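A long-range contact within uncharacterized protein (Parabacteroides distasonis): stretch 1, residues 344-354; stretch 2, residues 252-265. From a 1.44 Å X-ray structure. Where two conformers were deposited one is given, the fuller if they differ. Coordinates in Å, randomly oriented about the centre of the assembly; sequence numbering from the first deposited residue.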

ATOM      1  N   VAL A 344     -10.949   3.507  13.646  1.00  7.53           N
ATOM      2  CA  VAL A 344     -12.176   2.827  14.077  0.50  7.48           C
ATOM      3  C   VAL A 344     -13.030   2.581  12.843  1.00  9.11           C
ATOM      4  O   VAL A 344     -13.195   3.492  12.014  1.00  9.70           O
ATOM      5  CB  VAL A 344     -12.968   3.666  15.092  0.50  8.49           C
ATOM      6  CG1 VAL A 344     -14.318   3.001  15.408  0.50  8.84           C
ATOM      7  CG2 VAL A 344     -12.147   3.904  16.354  0.50  5.83           C
ATOM      8  N   GLU A 345     -13.550   1.371  12.692  1.00  8.40           N
ATOM      9  CA  GLU A 345     -14.405   1.044  11.549  1.00  7.44           C
ATOM     10  C   GLU A 345     -15.486   0.081  11.949  1.00  7.42           C
ATOM     11  O   GLU A 345     -15.216  -0.874  12.647  1.00  7.44           O
ATOM     12  CB  GLU A 345     -13.581   0.395  10.447  1.00  7.93           C
ATOM     13  CG  GLU A 345     -14.414   0.057   9.207  1.00  7.35           C
ATOM     14  CD  GLU A 345     -13.891  -1.064   8.374  1.00  8.57           C
ATOM     15  OE1 GLU A 345     -12.750  -1.516   8.594  1.00  9.26           O
ATOM     16  OE2 GLU A 345     -14.620  -1.479   7.417  1.00  8.03           O
ATOM     17  N   ARG A 346     -16.700   0.334  11.482  1.00  7.18           N
ATOM     18  CA  ARG A 346     -17.751  -0.685  11.457  1.00  8.23           C
ATOM     19  C   ARG A 346     -17.945  -1.174  10.036  1.00  7.50           C
ATOM     20  O   ARG A 346     -17.648  -0.467   9.068  1.00  8.37           O
ATOM     21  CB  ARG A 346     -19.065  -0.184  12.034  1.00  8.34           C
ATOM     22  CG  ARG A 346     -19.010  -0.000  13.504  1.00 11.03           C
ATOM     23  CD  ARG A 346     -20.310   0.553  14.047  1.00 12.49           C
ATOM     24  NE  ARG A 346     -20.264   0.564  15.500  1.00 11.47           N
ATOM     25  CZ  ARG A 346     -21.331   0.743  16.283  1.00 14.64           C
ATOM     26  NH1 ARG A 346     -22.526   0.950  15.757  1.00 14.29           N
ATOM     27  NH2 ARG A 346     -21.173   0.716  17.600  1.00 16.57           N
ATOM     28  N   GLY A 347     -18.425  -2.402   9.869  1.00  8.21           N
ATOM     29  CA  GLY A 347     -18.575  -2.941   8.519  1.00  7.52           C
ATOM     30  C   GLY A 347     -19.535  -2.113   7.688  1.00  6.88           C
ATOM     31  O   GLY A 347     -20.490  -1.527   8.221  1.00  8.62           O
ATOM     32  N   SER A 348     -19.313  -2.081   6.380  1.00  6.42           N
ATOM     33  CA  SER A 348     -20.202  -1.365   5.480  1.00  7.59           C
ATOM     34  C   SER A 348     -21.562  -2.010   5.368  1.00  6.47           C
ATOM     35  O   SER A 348     -22.525  -1.381   4.933  1.00  8.23           O
ATOM     36  CB  SER A 348     -19.603  -1.260   4.088  1.00  8.02           C
ATOM     37  OG  SER A 348     -19.475  -2.531   3.470  1.00  8.31           O
ATOM     38  N   GLY A 349     -21.654  -3.294   5.694  1.00  5.96           N
ATOM     39  CA  GLY A 349     -22.861  -4.027   5.380  1.00  5.61           C
ATOM     40  C   GLY A 349     -22.935  -4.583   3.975  1.00  6.56           C
ATOM     41  O   GLY A 349     -24.012  -5.065   3.552  1.00  8.23           O
ATOM     42  N   LEU A 350     -21.842  -4.496   3.229  1.00  6.71           N
ATOM     43  CA  LEU A 350     -21.745  -5.064   1.909  1.00  6.23           C
ATOM     44  C   LEU A 350     -20.694  -6.165   1.899  1.00  6.22           C
ATOM     45  O   LEU A 350     -19.593  -5.988   2.407  1.00  6.92           O
ATOM     46  CB  LEU A 350     -21.355  -3.979   0.914  1.00  7.00           C
ATOM     47  CG  LEU A 350     -22.221  -2.712   0.914  1.00  8.97           C
ATOM     48  CD1 LEU A 350     -21.528  -1.646   0.025  1.00 12.15           C
ATOM     49  CD2 LEU A 350     -23.615  -3.028   0.434  1.00 10.71           C
ATOM     50  N   GLY A 351     -21.055  -7.302   1.302  1.00  6.32           N
ATOM     51  CA  GLY A 351     -20.101  -8.408   1.142  1.00  7.10           C
ATOM     52  C   GLY A 351     -19.522  -8.865   2.463  1.00  7.12           C
ATOM     53  O   GLY A 351     -20.252  -9.096   3.432  1.00  6.83           O
ATOM     54  N   ASP A 352     -18.217  -9.027   2.517  1.00  6.31           N
ATOM     55  CA  ASP A 352     -17.562  -9.473   3.735  1.00  7.14           C
ATOM     56  C   ASP A 352     -17.165  -8.348   4.693  1.00  7.30           C
ATOM     57  O   ASP A 352     -16.469  -8.571   5.669  1.00  8.12           O
ATOM     58  CB  ASP A 352     -16.354 -10.381   3.402  1.00  7.35           C
ATOM     59  CG  ASP A 352     -15.291  -9.692   2.552  1.00  8.75           C
ATOM     60  OD1 ASP A 352     -15.629  -8.763   1.810  1.00  7.99           O
ATOM     61  OD2 ASP A 352     -14.119 -10.143   2.602  1.00  8.65           O
ATOM     62  N   SER A 353     -17.626  -7.119   4.443  1.00  6.40           N
ATOM     63  CA  SER A 353     -17.446  -6.025   5.409  1.00  7.70           C
ATOM     64  C   SER A 353     -18.645  -6.080   6.379  1.00  6.24           C
ATOM     65  O   SER A 353     -19.573  -5.278   6.311  1.00  6.96           O
ATOM     66  CB  SER A 353     -17.356  -4.680   4.676  1.00  8.51           C
ATOM     67  OG  SER A 353     -17.026  -3.608   5.557  1.00  7.65           O
ATOM     68  N   TYR A 354     -18.586  -7.050   7.281  1.00  6.70           N
ATOM     69  CA  TYR A 354     -19.748  -7.452   8.083  1.00  5.29           C
ATOM     70  C   TYR A 354     -20.200  -6.351   9.016  1.00  6.65           C
ATOM     71  O   TYR A 354     -19.419  -5.770   9.785  1.00  6.89           O
ATOM     72  CB  TYR A 354     -19.496  -8.776   8.833  1.00  6.78           C
ATOM     73  CG  TYR A 354     -19.274  -9.905   7.850  1.00  7.72           C
ATOM     74  CD1 TYR A 354     -20.277 -10.333   6.990  1.00  7.36           C
ATOM     75  CD2 TYR A 354     -18.039 -10.551   7.766  1.00  7.83           C
ATOM     76  CE1 TYR A 354     -20.070 -11.335   6.065  1.00  7.21           C
ATOM     77  CE2 TYR A 354     -17.827 -11.542   6.824  1.00  8.68           C
ATOM     78  CZ  TYR A 354     -18.847 -11.958   6.004  1.00  7.49           C
ATOM     79  OH  TYR A 354     -18.669 -12.930   5.043  1.00  9.35           O
TER
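Stretch 2, residues 252-265: GWGLDLGHREVMHT

One side of a helix packs on a loop that leaves a strand, in a small contact (410 Å² buried, both sides summed) anchored by two side-chain hydrogen bonds and extended by apolar packing. Stretch 2 is helical from Leu 255 through Thr 265. Residues at successive turns, Leu 257, Glu 261 and His 264, with Arg 260 beside them, reach stretch 1, whereas Val 262 and Met 263 do not. The direction follows from the pairing: His 264 meets Glu 345 to Ser 348, while Trp 253, before the helix, meets Leu 350 and Gly 351, so the chains run in broadly opposite senses. The closest CA pair is Ser 348 and His 264, 6.4 Å apart.

His 264 donates from NE2 to Glu 345 OE2 at 2.9 Å, with an N-H...acceptor angle of 157°. Its ring is also covered on one face: Ser 348 CB lies 3.5 Å from the centroid of the His 264 ring, 12° off the normal, a CH-pi contact. Ser 348 OG donates to Glu 261 OE1 at 2.9 Å and accepts from Leu 350 N at 3.1 Å.

Leu 350 CB packs 3.5 Å from Trp 253 CZ3, and Leu 350 CD1 reaches Arg 260 CB at 3.5 Å. At Gly 351, positive phi favours glycine, and an ideal CB would clash with Trp 253 CZ2 at 2.4 Å.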

ATOM      1  N   GLY A 252     -15.198  -6.857  -9.320  1.00  8.56           N
ATOM      2  CA  GLY A 252     -15.846  -8.026  -8.719  1.00 10.02           C
ATOM      3  C   GLY A 252     -17.307  -7.882  -8.343  1.00  9.63           C
ATOM      4  O   GLY A 252     -18.098  -8.843  -8.443  1.00  9.45           O
ATOM      5  N   TRP A 253     -17.693  -6.679  -7.908  1.00  8.95           N
ATOM      6  CA  TRP A 253     -19.065  -6.452  -7.488  1.00  8.73           C
ATOM      7  C   TRP A 253     -19.902  -5.696  -8.522  1.00 10.52           C
ATOM      8  O   TRP A 253     -21.097  -5.542  -8.324  1.00 11.12           O
ATOM      9  CB  TRP A 253     -19.071  -5.655  -6.197  1.00  9.81           C
ATOM     10  CG  TRP A 253     -18.523  -6.338  -4.991  1.00  7.82           C
ATOM     11  CD1 TRP A 253     -17.865  -7.544  -4.915  1.00  8.25           C
ATOM     12  CD2 TRP A 253     -18.601  -5.850  -3.652  1.00  7.59           C
ATOM     13  NE1 TRP A 253     -17.581  -7.842  -3.619  1.00 10.19           N
ATOM     14  CE2 TRP A 253     -17.999  -6.802  -2.823  1.00  7.38           C
ATOM     15  CE3 TRP A 253     -19.152  -4.701  -3.074  1.00  8.99           C
ATOM     16  CZ2 TRP A 253     -17.924  -6.650  -1.450  1.00  8.20           C
ATOM     17  CZ3 TRP A 253     -19.084  -4.549  -1.709  1.00  9.88           C
ATOM     18  CH2 TRP A 253     -18.461  -5.498  -0.909  1.00  7.83           C
ATOM     19  N   GLY A 254     -19.270  -5.140  -9.553  1.00 10.35           N
ATOM     20  CA  GLY A 254     -19.953  -4.202 -10.423  1.00  9.56           C
ATOM     21  C   GLY A 254     -19.795  -2.780  -9.918  1.00  9.03           C
ATOM     22  O   GLY A 254     -19.474  -2.537  -8.729  1.00  8.18           O
ATOM     23  N   LEU A 255     -20.053  -1.820 -10.789  1.00  8.90           N
ATOM     24  CA  LEU A 255     -19.755  -0.438 -10.459  1.00  8.60           C
ATOM     25  C   LEU A 255     -20.537   0.093  -9.269  1.00  8.33           C
ATOM     26  O   LEU A 255     -19.969   0.756  -8.393  1.00  8.88           O
ATOM     27  CB  LEU A 255     -19.988   0.481 -11.671  1.00  9.76           C
ATOM     28  CG  LEU A 255     -19.130   0.163 -12.905  1.00 10.26           C
ATOM     29  CD1 LEU A 255     -19.440   1.191 -13.999  1.00 15.66           C
ATOM     30  CD2 LEU A 255     -17.639   0.118 -12.570  1.00 12.61           C
ATOM     31  N   ASP A 256     -21.841  -0.177  -9.243  1.00  8.78           N
ATOM     32  CA  ASP A 256     -22.739   0.423  -8.259  0.50 11.30           C
ATOM     33  C   ASP A 256     -22.379   0.003  -6.836  1.00  9.76           C
ATOM     34  O   ASP A 256     -22.202   0.825  -5.941  1.00 10.44           O
ATOM     35  CB  ASP A 256     -24.191   0.014  -8.535  0.50 13.35           C
ATOM     36  CG  ASP A 256     -24.810   0.742  -9.718  0.50 19.91           C
ATOM     37  OD1 ASP A 256     -24.252   1.746 -10.193  0.50 17.51           O
ATOM     38  OD2 ASP A 256     -25.896   0.300 -10.156  0.50 26.20           O
ATOM     39  N   LEU A 257     -22.281  -1.295  -6.618  1.00  7.18           N
ATOM     40  CA  LEU A 257     -21.978  -1.822  -5.295  1.00  7.14           C
ATOM     41  C   LEU A 257     -20.504  -1.659  -4.955  1.00  8.48           C
ATOM     42  O   LEU A 257     -20.142  -1.341  -3.838  1.00  8.62           O
ATOM     43  CB  LEU A 257     -22.388  -3.296  -5.168  1.00  8.84           C
ATOM     44  CG  LEU A 257     -23.908  -3.505  -5.210  1.00 10.20           C
ATOM     45  CD1 LEU A 257     -24.270  -4.999  -5.180  1.00 12.86           C
ATOM     46  CD2 LEU A 257     -24.628  -2.796  -4.066  1.00 11.92           C
ATOM     47  N   GLY A 258     -19.641  -1.899  -5.933  1.00  8.11           N
ATOM     48  CA  GLY A 258     -18.212  -1.701  -5.723  1.00  6.77           C
ATOM     49  C   GLY A 258     -17.879  -0.303  -5.250  1.00  6.19           C
ATOM     50  O   GLY A 258     -17.094  -0.112  -4.313  1.00  7.19           O
ATOM     51  N   HIS A 259     -18.487   0.686  -5.894  1.00  6.53           N
ATOM     52  CA  HIS A 259     -18.248   2.064  -5.530  1.00  6.19           C
ATOM     53  C   HIS A 259     -18.545   2.333  -4.051  1.00  6.88           C
ATOM     54  O   HIS A 259     -17.794   3.020  -3.379  1.00  7.48           O
ATOM     55  CB  HIS A 259     -19.094   2.976  -6.398  1.00  6.81           C
ATOM     56  CG  HIS A 259     -18.852   4.418  -6.160  1.00  7.17           C
ATOM     57  ND1 HIS A 259     -17.636   5.016  -6.423  1.00  7.43           N
ATOM     58  CD2 HIS A 259     -19.653   5.371  -5.634  1.00  9.72           C
ATOM     59  CE1 HIS A 259     -17.721   6.298  -6.088  1.00  8.01           C
ATOM     60  NE2 HIS A 259     -18.933   6.542  -5.617  1.00  8.83           N
ATOM     61  N   ARG A 260     -19.647   1.762  -3.563  1.00  6.49           N
ATOM     62  CA  ARG A 260     -20.042   1.977  -2.188  0.50  6.23           C
ATOM     63  C   ARG A 260     -18.973   1.440  -1.223  1.00  6.74           C
ATOM     64  O   ARG A 260     -18.686   2.063  -0.194  1.00  7.44           O
ATOM     65  CB  ARG A 260     -21.387   1.315  -1.893  0.50  7.72           C
ATOM     66  CG  ARG A 260     -22.571   2.060  -2.472  0.50  7.41           C
ATOM     67  CD  ARG A 260     -23.849   1.311  -2.156  0.50  7.31           C
ATOM     68  NE  ARG A 260     -25.069   2.054  -2.488  0.50  6.92           N
ATOM     69  CZ  ARG A 260     -25.650   2.088  -3.676  0.50 13.83           C
ATOM     70  NH1 ARG A 260     -25.160   1.404  -4.716  0.50 12.64           N
ATOM     71  NH2 ARG A 260     -26.762   2.811  -3.807  0.50 15.61           N
ATOM     72  N   GLU A 261     -18.377   0.290  -1.537  1.00  6.51           N
ATOM     73  CA  GLU A 261     -17.333  -0.268  -0.670  1.00  6.50           C
ATOM     74  C   GLU A 261     -16.059   0.592  -0.710  1.00  5.48           C
ATOM     75  O   GLU A 261     -15.412   0.798   0.307  1.00  7.08           O
ATOM     76  CB  GLU A 261     -17.056  -1.707  -1.051  1.00  7.70           C
ATOM     77  CG  GLU A 261     -15.903  -2.355  -0.312  1.00  5.81           C
ATOM     78  CD  GLU A 261     -16.010  -2.406   1.189  1.00  8.23           C
ATOM     79  OE1 GLU A 261     -17.120  -2.285   1.754  1.00  7.98           O
ATOM     80  OE2 GLU A 261     -14.923  -2.614   1.800  1.00  8.68           O
ATOM     81  N   VAL A 262     -15.718   1.110  -1.893  1.00  6.27           N
ATOM     82  CA  VAL A 262     -14.555   2.010  -2.023  1.00  6.21           C
ATOM     83  C   VAL A 262     -14.772   3.292  -1.215  1.00  5.53           C
ATOM     84  O   VAL A 262     -13.875   3.703  -0.472  1.00  6.93           O
ATOM     85  CB  VAL A 262     -14.259   2.313  -3.495  1.00  6.03           C
ATOM     86  CG1 VAL A 262     -13.118   3.301  -3.623  1.00  7.42           C
ATOM     87  CG2 VAL A 262     -13.883   1.008  -4.217  1.00  8.21           C
HETATM   88  N   MSE A 263     -15.964   3.879  -1.305  1.00  5.97           N
HETATM   89  CA  MSE A 263     -16.260   5.080  -0.502  1.00  5.50           C
HETATM   90  C   MSE A 263     -16.199   4.785   0.980  1.00  6.56           C
HETATM   91  O   MSE A 263     -15.651   5.582   1.756  1.00  7.27           O
HETATM   92  CB  MSE A 263     -17.621   5.669  -0.867  1.00  8.18           C
HETATM   93  CG  MSE A 263     -17.709   6.179  -2.322  1.00  7.88           C
HETATM   94 SE   MSE A 263     -16.552   7.672  -2.784  0.75  8.38          SE
HETATM   95  CE  MSE A 263     -15.108   6.645  -3.590  1.00 12.30           C
ATOM     96  N   HIS A 264     -16.766   3.649   1.400  1.00  6.84           N
ATOM     97  CA  HIS A 264     -16.741   3.251   2.799  1.00  6.20           C
ATOM     98  C   HIS A 264     -15.303   3.138   3.312  1.00  5.96           C
ATOM     99  O   HIS A 264     -14.960   3.605   4.404  1.00  6.60           O
ATOM    100  CB  HIS A 264     -17.445   1.902   2.972  1.00  5.79           C
ATOM    101  CG  HIS A 264     -17.270   1.305   4.330  1.00  6.90           C
ATOM    102  ND1 HIS A 264     -18.072   1.659   5.389  1.00  9.23           N
ATOM    103  CD2 HIS A 264     -16.365   0.413   4.811  1.00  8.74           C
ATOM    104  CE1 HIS A 264     -17.685   0.990   6.461  1.00  8.99           C
ATOM    105  NE2 HIS A 264     -16.634   0.250   6.145  1.00  8.88           N
ATOM    106  N   THR A 265     -14.459   2.483   2.513  1.00  6.34           N
ATOM    107  CA  THR A 265     -13.073   2.290   2.905  1.00  6.22           C
ATOM    108  C   THR A 265     -12.355   3.619   2.985  1.00  6.90           C
ATOM    109  O   THR A 265     -11.600   3.867   3.955  1.00  6.95           O
ATOM    110  CB  THR A 265     -12.374   1.313   1.973  1.00  6.61           C
ATOM    111  OG1 THR A 265     -13.067   0.043   1.989  1.00  7.79           O
ATOM    112  CG2 THR A 265     -10.933   1.097   2.383  1.00  6.76           C
TER